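Local coordinates for Dye type peroxidase A (Streptomyces lividans 1326, PDB 6GZW), which is a haem-containing dye-decolourising peroxidase that probably uses hydrogen peroxide to oxidise dyes and other reducing substrates, at residues 128-133 / 140-145. Residues are numbered along the deposited sequence; the frame is centred on the assembly and turned at random.
Sequences VQIGAD and HALRAI
The side chain of I130 reaches from strand 126-132 to the face of helix 135-149 with its CD1 foremost, and that methyl lies 3.4 Å from the CA of L142, tighter than ordinary van der Waals contact. The two branches of I130 touch different parts of the helix. CG1 stands anti to the carbonyl carbon (chi1 -67°) and the chain then runs on extended (chi2 164°), carrying CD1 to the helix backbone between A141 and L142, with CG1 of I145 4.2 Å from CD1 on the following turn. The shorter branch, CG2, meets the methyl CB of A141 at 3.9 Å. Two residues back along the strand, V128 crosses obliquely over I145 of the helix: CG2 of V128 lies 4.0 Å from CG2 of I145, with CG1 of V128 hardly farther. The side chains that meet are all apolar and buried, and W53 of helix 43-61 also packs on V128. R143 points away from the strand and forms salt bridges to D231 and E234 of the second subunit. The axes of 128-132 and 140-145 make an angle of 156°, close to antiparallel, and join the first strand and the helix of the second beta-alpha-beta unit (126-132, 135-149, 153-162) of the ferredoxin-like N-terminal domain of dye-decolourising peroxidases.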
# COMPACT_ATOMS: atom_id res chain seq x y z
N VAL A 128 13.58 -12.03 0.10
CA VAL A 128 13.28 -11.48 -1.21
C VAL A 128 12.72 -10.08 -1.06
O VAL A 128 11.84 -9.86 -0.20
CB VAL A 128 12.24 -12.35 -1.98
CG1 VAL A 128 12.11 -11.84 -3.41
CG2 VAL A 128 12.65 -13.81 -1.94
N GLN A 129 13.22 -9.16 -1.90
CA GLN A 129 12.69 -7.80 -1.98
C GLN A 129 12.00 -7.62 -3.31
O GLN A 129 12.60 -7.79 -4.38
CB GLN A 129 13.83 -6.79 -1.84
CG GLN A 129 13.43 -5.32 -2.04
CD GLN A 129 14.63 -4.42 -2.04
OE1 GLN A 129 15.47 -4.47 -2.96
NE2 GLN A 129 14.75 -3.60 -1.01
N ILE A 130 10.73 -7.23 -3.25
CA ILE A 130 9.96 -6.95 -4.45
C ILE A 130 9.54 -5.48 -4.42
O ILE A 130 9.05 -5.01 -3.40
CB ILE A 130 8.72 -7.85 -4.50
CG1 ILE A 130 9.21 -9.28 -4.68
CG2 ILE A 130 7.78 -7.43 -5.64
CD1 ILE A 130 8.19 -10.30 -4.37
N GLY A 131 9.75 -4.78 -5.53
CA GLY A 131 9.27 -3.42 -5.70
C GLY A 131 8.83 -3.10 -7.11
O GLY A 131 9.32 -3.69 -8.07
N ALA A 132 7.85 -2.21 -7.22
CA ALA A 132 7.36 -1.72 -8.48
C ALA A 132 6.56 -0.46 -8.26
O ALA A 132 6.20 -0.13 -7.13
CB ALA A 132 6.48 -2.78 -9.17
N ASP A 133 6.26 0.23 -9.34
CA ASP A 133 5.43 1.44 -9.26
C ASP A 133 3.93 1.20 -9.42
O ASP A 133 3.17 2.16 -9.33
CB ASP A 133 5.94 2.44 -10.29
CG ASP A 133 7.26 3.08 -9.88
OD1 ASP A 133 7.44 3.43 -8.68
OD2 ASP A 133 8.12 3.26 -10.77
N HIS A 140 1.32 -9.31 -7.73
CA HIS A 140 1.45 -10.47 -8.62
C HIS A 140 2.84 -11.09 -8.48
O HIS A 140 2.96 -12.30 -8.40
CB HIS A 140 1.19 -10.03 -10.06
CG HIS A 140 1.52 -11.05 -11.11
ND1 HIS A 140 2.66 -10.98 -11.88
CD2 HIS A 140 0.81 -12.10 -11.58
CE1 HIS A 140 2.65 -11.98 -12.75
NE2 HIS A 140 1.54 -12.68 -12.58
N ALA A 141 3.89 -10.26 -8.39
CA ALA A 141 5.24 -10.78 -8.16
C ALA A 141 5.43 -11.41 -6.77
O ALA A 141 6.01 -12.49 -6.63
CB ALA A 141 6.26 -9.70 -8.41
N LEU A 142 4.93 -10.76 -5.73
CA LEU A 142 4.97 -11.35 -4.38
C LEU A 142 4.32 -12.73 -4.35
O LEU A 142 4.88 -13.69 -3.82
CB LEU A 142 4.27 -10.44 -3.37
CG LEU A 142 4.07 -11.01 -1.95
CD1 LEU A 142 5.38 -11.35 -1.25
CD2 LEU A 142 3.22 -10.07 -1.12
N ARG A 143 3.13 -12.81 -4.89
CA ARG A 143 2.39 -14.04 -4.89
C ARG A 143 3.10 -15.12 -5.71
O ARG A 143 3.15 -16.30 -5.31
CB ARG A 143 0.98 -13.77 -5.41
CG ARG A 143 0.02 -14.96 -5.42
CD ARG A 143 -0.12 -15.64 -4.06
NE ARG A 143 -1.13 -16.71 -4.09
CZ ARG A 143 -1.45 -17.51 -3.07
NH1 ARG A 143 -0.84 -17.44 -1.90
NH2 ARG A 143 -2.41 -18.41 -3.24
N ALA A 144 3.68 -14.74 -6.85
CA ALA A 144 4.38 -15.72 -7.68
C ALA A 144 5.63 -16.26 -7.01
O ALA A 144 5.88 -17.48 -7.01
CB ALA A 144 4.68 -15.13 -9.03
N ILE A 145 6.40 -15.36 -6.40
CA ILE A 145 7.58 -15.77 -5.65
C ILE A 145 7.17 -16.66 -4.47
O ILE A 145 7.74 -17.73 -4.25
CB ILE A 145 8.37 -14.52 -5.22
CG1 ILE A 145 9.01 -13.85 -6.47
CG2 ILE A 145 9.37 -14.79 -4.10
CD1 ILE A 145 10.12 -14.65 -7.13